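Long form salivary protein D7L1 (Aedes aegypti, PDB 3DXL) binds and sequesters host biogenic amines and leukotrienes in two separate pockets, and so modulates blood feeding by the female mosquito. Local coordinates at residues S71-A79 / V89-K97; Y153-Y162 / L185-G196. One frame throughout, in Å; residues are numbered along the deposited sequence.

In the fold
Following the chain from its N terminus, an odorant-binding-protein-like region forms first and holds contact 1: helix 71-79 and helix 86-97 are paired across a short connection, closing a helical hairpin of the N-terminal, lipid-binding half. Contact 2 opens only after that hairpin has closed, so the two neither nest nor cross. It brings helix 153-161 against helix 184-196 over a longer excursion that includes helix 172-175, and belongs to the C-terminal, amine-binding half. The centres of contact 1 and contact 2 lie about 32 Å apart and their nearest atoms about 15 Å, without touching. Both pair nearly antiparallel helices, but a disulfide joins the helices only in contact 2.

Contact 1: S71-A79 / V89-K97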
# COMPACT_ATOMS: atom_id res chain seq x y z
N SER A 71 -1.61 20.83 -1.42
CA SER A 71 -2.57 20.45 -2.45
C SER A 71 -3.34 19.18 -2.09
O SER A 71 -4.54 19.10 -2.31
CB SER A 71 -1.88 20.27 -3.81
OG SER A 71 -1.19 21.45 -4.19
N VAL A 72 -2.64 18.20 -1.50
CA VAL A 72 -3.29 16.94 -1.14
C VAL A 72 -4.38 17.14 -0.08
O VAL A 72 -5.37 16.42 -0.07
CB VAL A 72 -2.27 15.84 -0.72
CG1 VAL A 72 -1.51 16.23 0.54
CG2 VAL A 72 -2.97 14.50 -0.52
N ILE A 73 -4.22 18.14 0.79
CA ILE A 73 -5.23 18.43 1.81
C ILE A 73 -6.56 18.81 1.15
O ILE A 73 -7.61 18.30 1.52
CB ILE A 73 -4.74 19.52 2.79
CG1 ILE A 73 -3.55 19.00 3.59
CG2 ILE A 73 -5.89 19.99 3.71
CD1 ILE A 73 -2.79 20.09 4.33
N GLN A 74 -6.49 19.70 0.16
CA GLN A 74 -7.70 20.11 -0.56
C GLN A 74 -8.28 18.96 -1.40
O GLN A 74 -9.50 18.80 -1.45
CB GLN A 74 -7.44 21.35 -1.41
CG GLN A 74 -7.06 22.61 -0.61
CD GLN A 74 -8.13 23.06 0.40
OE1 GLN A 74 -9.33 22.80 0.24
NE2 GLN A 74 -7.69 23.77 1.44
N GLU A 75 -7.41 18.16 -2.02
CA GLU A 75 -7.86 16.99 -2.78
C GLU A 75 -8.58 16.01 -1.86
O GLU A 75 -9.64 15.47 -2.19
CB GLU A 75 -6.69 16.29 -3.47
CG GLU A 75 -6.19 16.98 -4.73
CD GLU A 75 -7.28 17.15 -5.78
OE1 GLU A 75 -7.98 16.17 -6.10
OE2 GLU A 75 -7.43 18.28 -6.28
N GLN A 76 -7.99 15.79 -0.68
CA GLN A 76 -8.56 14.89 0.30
C GLN A 76 -9.93 15.35 0.79
O GLN A 76 -10.87 14.55 0.88
CB GLN A 76 -7.58 14.71 1.47
CG GLN A 76 -7.93 13.57 2.41
CD GLN A 76 -7.74 12.19 1.80
OE1 GLN A 76 -7.29 12.04 0.67
NE2 GLN A 76 -8.09 11.18 2.57
N PHE A 77 -10.05 16.63 1.11
CA PHE A 77 -11.30 17.19 1.60
C PHE A 77 -12.40 17.19 0.53
O PHE A 77 -13.56 16.96 0.83
CB PHE A 77 -11.04 18.60 2.16
CG PHE A 77 -12.25 19.26 2.78
CD1 PHE A 77 -13.09 18.57 3.64
CD2 PHE A 77 -12.49 20.61 2.53
CE1 PHE A 77 -14.20 19.22 4.21
CE2 PHE A 77 -13.58 21.26 3.10
CZ PHE A 77 -14.43 20.57 3.94
N LYS A 78 -12.01 17.45 -0.72
CA LYS A 78 -12.94 17.37 -1.85
C LYS A 78 -13.55 15.97 -1.97
O LYS A 78 -14.75 15.82 -2.20
CB LYS A 78 -12.24 17.76 -3.14
CG LYS A 78 -13.11 17.74 -4.38
CD LYS A 78 -12.31 18.16 -5.60
CE LYS A 78 -13.21 18.43 -6.80
NZ LYS A 78 -12.40 18.81 -7.99
N ALA A 79 -12.71 14.95 -1.80
CA ALA A 79 -13.14 13.56 -1.87
C ALA A 79 -13.94 13.14 -0.65
O ALA A 79 -14.82 12.27 -0.74
CB ALA A 79 -11.95 12.64 -2.06
N VAL A 89 -10.07 22.75 7.86
CA VAL A 89 -9.28 22.22 6.75
C VAL A 89 -8.42 23.33 6.14
O VAL A 89 -7.23 23.15 5.88
CB VAL A 89 -10.17 21.57 5.68
CG1 VAL A 89 -9.35 21.20 4.44
CG2 VAL A 89 -10.87 20.36 6.25
N GLU A 90 -9.04 24.50 5.94
CA GLU A 90 -8.32 25.65 5.41
C GLU A 90 -7.18 26.11 6.33
O GLU A 90 -6.09 26.43 5.85
CB GLU A 90 -9.28 26.79 5.05
CG GLU A 90 -10.07 26.46 3.77
CD GLU A 90 -11.20 27.42 3.45
OE1 GLU A 90 -11.62 28.21 4.32
OE2 GLU A 90 -11.68 27.34 2.29
N ALA A 91 -7.43 26.10 7.65
CA ALA A 91 -6.39 26.47 8.62
C ALA A 91 -5.20 25.51 8.55
O ALA A 91 -4.05 25.93 8.60
CB ALA A 91 -6.96 26.53 10.03
N TYR A 92 -5.49 24.21 8.38
CA TYR A 92 -4.46 23.18 8.27
C TYR A 92 -3.68 23.36 6.97
O TYR A 92 -2.45 23.36 6.96
CB TYR A 92 -5.13 21.81 8.38
CG TYR A 92 -4.27 20.58 8.11
CD1 TYR A 92 -2.94 20.52 8.50
CD2 TYR A 92 -4.82 19.47 7.47
CE1 TYR A 92 -2.18 19.38 8.25
CE2 TYR A 92 -4.07 18.33 7.22
CZ TYR A 92 -2.75 18.29 7.61
OH TYR A 92 -2.02 17.15 7.36
N ALA A 93 -4.40 23.53 5.86
CA ALA A 93 -3.74 23.74 4.57
C ALA A 93 -2.86 24.99 4.60
O ALA A 93 -1.73 24.98 4.10
CB ALA A 93 -4.77 23.83 3.46
N ASN A 94 -3.38 26.07 5.19
CA ASN A 94 -2.62 27.31 5.35
C ASN A 94 -1.33 27.11 6.13
O ASN A 94 -0.28 27.61 5.73
CB ASN A 94 -3.48 28.40 6.00
CG ASN A 94 -4.52 28.97 5.05
OD1 ASN A 94 -4.42 28.80 3.83
ND2 ASN A 94 -5.52 29.64 5.61
N ALA A 95 -1.40 26.38 7.24
CA ALA A 95 -0.21 26.09 8.05
C ALA A 95 0.85 25.32 7.24
O ALA A 95 2.04 25.60 7.33
CB ALA A 95 -0.59 25.34 9.32
N VAL A 96 0.40 24.36 6.43
CA VAL A 96 1.33 23.62 5.56
C VAL A 96 1.92 24.53 4.48
O VAL A 96 3.14 24.55 4.29
CB VAL A 96 0.66 22.36 4.95
CG1 VAL A 96 1.58 21.70 3.92
CG2 VAL A 96 0.31 21.37 6.04
N LYS A 97 1.07 25.29 3.80
CA LYS A 97 1.50 26.24 2.76
C LYS A 97 2.56 27.24 3.23
O LYS A 97 3.42 27.64 2.45
CB LYS A 97 0.29 27.01 2.22
CG LYS A 97 -0.46 26.29 1.11
CD LYS A 97 -1.65 27.10 0.60
CE LYS A 97 -1.24 28.13 -0.45
NZ LYS A 97 -0.40 29.23 0.12
O HOH W 1 -11.88 24.29 1.40
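I73 projects from helix 71-79 into a hole formed by V89, Y92, A93 and V96 of helix 86-97, a knobs-into-holes fit between nearly antiparallel helices; the axes of segments 71-79 and 89-97 come within 9.4 Å at 161°. Its CB branches in two directions. CG2, anti to the backbone N, reaches V89 CG1 at 3.7 Å and has the A93 methyl slightly farther off. The other branch turns to the aromatic side: CG1 lies against the Y92 ring near CE2, and CD1, at the end of an extended chain (chi2 166°), sits over the middle of that ring, 3.7 Å from its centroid, in a CH-pi contact. The same CD1 also meets V96 CG2 at 3.8 Å, so the tip is shared between a ring face and a methyl.

One turn on, F77 and V89 repeat the theme with the roles exchanged. V89 CG2 stands almost squarely over the F77 ring, 3.8 Å from its centroid, while V89 CG1 touches F77 CD2. Along the exposed margin the bent Q74 side chain lays NE2 against A93 CB at 3.6 Å, and its OE1 accepts from a water that also donates to E90 OE2.

The Y92 side chain is about 6 Å from that of W37, which binds leukotriene E4; its OH is hydrogen-bonded to Y113 OH and to a glycerol, probably from the crystallisation liquor. With no direct hydrogen bond across the pair, cohesion comes from methyls on methyls and ring faces, and polar linkage is left to water at the exposed edge.

Contact 2: Y153-Y162 / L185-G196; sequences YFEFCENKYY and LFKEHTDCVMKG
C157 and C192 are joined by a disulfide that staples helix 153-161 to the nearly antiparallel helix 184-196, one of the cystine cross-links of this PBP/GOBP-type helical domain. With chi1 at 178°, SG of C192 points away from the backbone N and toward C157, into a hole among Y153, F156, C157 and Y161; F156 CE2 lies 3.7 Å from C192 SG.

Packing is close on both sides of this bond. Toward G196, the absence of a side chain lets the Y153 ring lie on the backbone, with G196 CA 3.6 Å from the ring centroid, while F156 CD2 lies over the opposite face, off its centre. V193 divides its methyls: CG1 sits over the centre of the F154 ring and CG2 reaches C157 CB. In the other direction, the Y161 ring wedges among L185, E188, H189 and C192, with H189 CA over one face. The edge of Y162 points at the face of H189, their planes 81° apart.

H189 and E158 lie side by side, and both are noradrenaline-binding residues. E158 is paired with R176, and H189 NE2 is hydrogen-bonded to a glycerol, probably from the crystallisation liquor, whereas the buried H189 ND1 has no partner in the model.

The outer margin is looser and polar. There the exposed E188 extends across Y161 at about a right angle, bringing OE2 3.2 Å from Y161 OH, a possible hydrogen bond, unsettled because that proton has a second acceptor nearby. At the Y153 end a water bridges the helices, 2.7 Å from Y153 OH and donating a bond of 2.7 Å to C192 O.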
# COMPACT_ATOMS: atom_id res chain seq x y z
N TYR A 153 -5.78 -9.04 0.15
CA TYR A 153 -6.06 -8.18 -1.00
C TYR A 153 -6.45 -9.02 -2.22
O TYR A 153 -7.29 -8.63 -3.02
CB TYR A 153 -4.90 -7.23 -1.34
CG TYR A 153 -5.41 -5.97 -2.02
CD1 TYR A 153 -5.57 -4.79 -1.30
CD2 TYR A 153 -5.80 -5.98 -3.37
CE1 TYR A 153 -6.08 -3.65 -1.90
CE2 TYR A 153 -6.32 -4.86 -3.97
CZ TYR A 153 -6.46 -3.69 -3.23
OH TYR A 153 -6.98 -2.56 -3.82
N PHE A 154 -5.81 -10.18 -2.36
CA PHE A 154 -6.13 -11.09 -3.46
C PHE A 154 -7.60 -11.51 -3.39
O PHE A 154 -8.30 -11.52 -4.41
CB PHE A 154 -5.23 -12.33 -3.44
CG PHE A 154 -3.79 -12.08 -3.87
CD1 PHE A 154 -3.21 -12.91 -4.82
CD2 PHE A 154 -3.01 -11.07 -3.30
CE1 PHE A 154 -1.90 -12.73 -5.23
CE2 PHE A 154 -1.67 -10.90 -3.71
CZ PHE A 154 -1.12 -11.73 -4.67
N GLU A 155 -8.07 -11.87 -2.20
CA GLU A 155 -9.47 -12.25 -2.02
C GLU A 155 -10.42 -11.11 -2.32
O GLU A 155 -11.48 -11.33 -2.91
CB GLU A 155 -9.71 -12.81 -0.63
CG GLU A 155 -9.02 -14.14 -0.46
CD GLU A 155 -9.31 -14.79 0.86
OE1 GLU A 155 -10.15 -14.28 1.64
OE2 GLU A 155 -8.68 -15.84 1.12
N PHE A 156 -10.07 -9.89 -1.93
CA PHE A 156 -10.87 -8.72 -2.28
C PHE A 156 -11.09 -8.66 -3.80
O PHE A 156 -12.22 -8.49 -4.25
CB PHE A 156 -10.21 -7.43 -1.76
CG PHE A 156 -10.65 -6.18 -2.49
CD1 PHE A 156 -11.94 -5.67 -2.34
CD2 PHE A 156 -9.78 -5.55 -3.36
CE1 PHE A 156 -12.34 -4.55 -3.06
CE2 PHE A 156 -10.17 -4.41 -4.07
CZ PHE A 156 -11.45 -3.92 -3.92
N CYS A 157 -10.01 -8.79 -4.57
CA CYS A 157 -10.12 -8.73 -6.02
C CYS A 157 -10.90 -9.92 -6.57
O CYS A 157 -11.80 -9.76 -7.41
CB CYS A 157 -8.73 -8.68 -6.66
SG CYS A 157 -7.80 -7.18 -6.25
N GLU A 158 -10.58 -11.12 -6.08
CA GLU A 158 -11.27 -12.34 -6.51
C GLU A 158 -12.78 -12.19 -6.32
O GLU A 158 -13.56 -12.59 -7.19
CB GLU A 158 -10.82 -13.52 -5.69
CG GLU A 158 -9.43 -14.01 -6.00
CD GLU A 158 -9.03 -15.16 -5.11
OE1 GLU A 158 -9.66 -15.38 -4.06
OE2 GLU A 158 -8.06 -15.87 -5.46
N ASN A 159 -13.19 -11.64 -5.18
CA ASN A 159 -14.61 -11.54 -4.87
C ASN A 159 -15.32 -10.52 -5.76
O ASN A 159 -16.51 -10.68 -6.04
CB ASN A 159 -14.82 -11.23 -3.40
CG ASN A 159 -14.40 -12.37 -2.49
OD1 ASN A 159 -14.15 -13.49 -2.94
ND2 ASN A 159 -14.33 -12.09 -1.20
N LYS A 160 -14.60 -9.51 -6.20
CA LYS A 160 -15.14 -8.51 -7.10
C LYS A 160 -15.34 -9.07 -8.51
O LYS A 160 -16.37 -8.83 -9.14
CB LYS A 160 -14.18 -7.31 -7.13
CG LYS A 160 -14.59 -6.14 -7.96
CD LYS A 160 -13.66 -4.97 -7.70
CE LYS A 160 -13.96 -3.82 -8.63
NZ LYS A 160 -12.94 -2.75 -8.46
N TYR A 161 -14.36 -9.83 -9.00
CA TYR A 161 -14.38 -10.24 -10.40
C TYR A 161 -14.89 -11.66 -10.64
O TYR A 161 -15.39 -11.96 -11.73
CB TYR A 161 -13.01 -10.02 -11.05
CG TYR A 161 -12.65 -8.55 -11.06
CD1 TYR A 161 -13.27 -7.68 -11.96
CD2 TYR A 161 -11.74 -8.03 -10.15
CE1 TYR A 161 -12.97 -6.33 -11.96
CE2 TYR A 161 -11.44 -6.67 -10.15
CZ TYR A 161 -12.06 -5.83 -11.05
OH TYR A 161 -11.75 -4.48 -11.05
N TYR A 162 -14.78 -12.51 -9.62
CA TYR A 162 -15.21 -13.92 -9.69
C TYR A 162 -16.06 -14.22 -8.45
O TYR A 162 -15.66 -15.00 -7.59
CB TYR A 162 -13.98 -14.86 -9.78
CG TYR A 162 -13.10 -14.52 -10.95
CD1 TYR A 162 -13.34 -15.10 -12.20
CD2 TYR A 162 -12.06 -13.60 -10.83
CE1 TYR A 162 -12.56 -14.77 -13.29
CE2 TYR A 162 -11.28 -13.25 -11.91
CZ TYR A 162 -11.53 -13.84 -13.14
OH TYR A 162 -10.75 -13.50 -14.20
N LEU A 185 -11.84 -9.75 -18.48
CA LEU A 185 -12.13 -9.87 -17.05
C LEU A 185 -10.87 -10.19 -16.26
O LEU A 185 -10.61 -9.55 -15.23
CB LEU A 185 -13.20 -10.93 -16.79
CG LEU A 185 -13.62 -11.17 -15.34
CD1 LEU A 185 -14.21 -9.92 -14.72
CD2 LEU A 185 -14.60 -12.32 -15.23
N PHE A 186 -10.09 -11.16 -16.71
CA PHE A 186 -8.88 -11.52 -16.01
C PHE A 186 -7.84 -10.39 -16.02
O PHE A 186 -7.12 -10.19 -15.05
CB PHE A 186 -8.28 -12.82 -16.54
CG PHE A 186 -7.07 -13.26 -15.77
CD1 PHE A 186 -7.20 -13.76 -14.47
CD2 PHE A 186 -5.81 -13.14 -16.33
CE1 PHE A 186 -6.08 -14.16 -13.75
CE2 PHE A 186 -4.68 -13.53 -15.61
CZ PHE A 186 -4.82 -14.04 -14.33
N LYS A 187 -7.77 -9.65 -17.12
CA LYS A 187 -6.88 -8.50 -17.18
C LYS A 187 -7.26 -7.42 -16.16
O LYS A 187 -6.38 -6.81 -15.56
CB LYS A 187 -6.81 -7.94 -18.60
CG LYS A 187 -6.20 -8.92 -19.60
CD LYS A 187 -6.01 -8.31 -20.97
CE LYS A 187 -5.45 -9.33 -21.95
NZ LYS A 187 -5.34 -8.75 -23.31
N GLU A 188 -8.55 -7.23 -15.95
CA GLU A 188 -9.01 -6.25 -14.96
C GLU A 188 -8.76 -6.75 -13.54
O GLU A 188 -8.32 -5.99 -12.68
CB GLU A 188 -10.49 -5.95 -15.15
CG GLU A 188 -10.92 -4.64 -14.52
CD GLU A 188 -12.40 -4.35 -14.67
OE1 GLU A 188 -13.06 -4.95 -15.55
OE2 GLU A 188 -12.91 -3.52 -13.88
N HIS A 189 -9.05 -8.02 -13.30
CA HIS A 189 -8.76 -8.63 -12.02
C HIS A 189 -7.27 -8.52 -11.67
O HIS A 189 -6.90 -8.18 -10.54
CB HIS A 189 -9.22 -10.10 -12.02
CG HIS A 189 -8.63 -10.89 -10.90
ND1 HIS A 189 -9.09 -10.81 -9.61
CD2 HIS A 189 -7.56 -11.72 -10.87
CE1 HIS A 189 -8.35 -11.59 -8.83
NE2 HIS A 189 -7.41 -12.15 -9.58
N THR A 190 -6.41 -8.78 -12.65
CA THR A 190 -4.98 -8.75 -12.42
C THR A 190 -4.51 -7.32 -12.18
O THR A 190 -3.61 -7.10 -11.37
CB THR A 190 -4.24 -9.42 -13.60
OG1 THR A 190 -4.64 -10.80 -13.68
CG2 THR A 190 -2.76 -9.38 -13.41
N ASP A 191 -5.13 -6.35 -12.85
CA ASP A 191 -4.89 -4.94 -12.54
C ASP A 191 -5.23 -4.62 -11.08
O ASP A 191 -4.47 -3.94 -10.38
CB ASP A 191 -5.67 -4.04 -13.51
CG ASP A 191 -5.26 -2.58 -13.42
OD1 ASP A 191 -4.06 -2.28 -13.59
OD2 ASP A 191 -6.14 -1.76 -13.16
N CYS A 192 -6.37 -5.13 -10.61
CA CYS A 192 -6.77 -4.97 -9.20
C CYS A 192 -5.70 -5.49 -8.26
O CYS A 192 -5.32 -4.81 -7.30
CB CYS A 192 -8.11 -5.68 -8.96
SG CYS A 192 -8.77 -5.63 -7.26
N VAL A 193 -5.18 -6.69 -8.54
CA VAL A 193 -4.20 -7.31 -7.65
C VAL A 193 -2.85 -6.59 -7.71
O VAL A 193 -2.28 -6.24 -6.68
CB VAL A 193 -4.02 -8.81 -7.97
CG1 VAL A 193 -2.91 -9.41 -7.13
CG2 VAL A 193 -5.32 -9.57 -7.74
N MET A 194 -2.35 -6.36 -8.93
CA MET A 194 -1.03 -5.73 -9.10
C MET A 194 -0.98 -4.31 -8.54
O MET A 194 0.05 -3.90 -8.00
CB MET A 194 -0.62 -5.74 -10.58
CG MET A 194 -0.43 -7.13 -11.16
SD MET A 194 1.09 -7.96 -10.65
CE MET A 194 2.30 -7.17 -11.74
N LYS A 195 -2.07 -3.57 -8.66
CA LYS A 195 -2.13 -2.24 -8.05
C LYS A 195 -2.30 -2.35 -6.54
O LYS A 195 -1.73 -1.55 -5.79
CB LYS A 195 -3.23 -1.40 -8.69
CG LYS A 195 -2.84 -0.92 -10.06
CD LYS A 195 -3.94 -0.16 -10.74
CE LYS A 195 -3.47 0.41 -12.07
NZ LYS A 195 -4.62 0.74 -12.94
N GLY A 196 -3.05 -3.35 -6.08
CA GLY A 196 -3.28 -3.53 -4.66
C GLY A 196 -2.05 -3.90 -3.86
O GLY A 196 -1.96 -3.60 -2.67
O HOH W 2 -6.57 -2.50 -6.52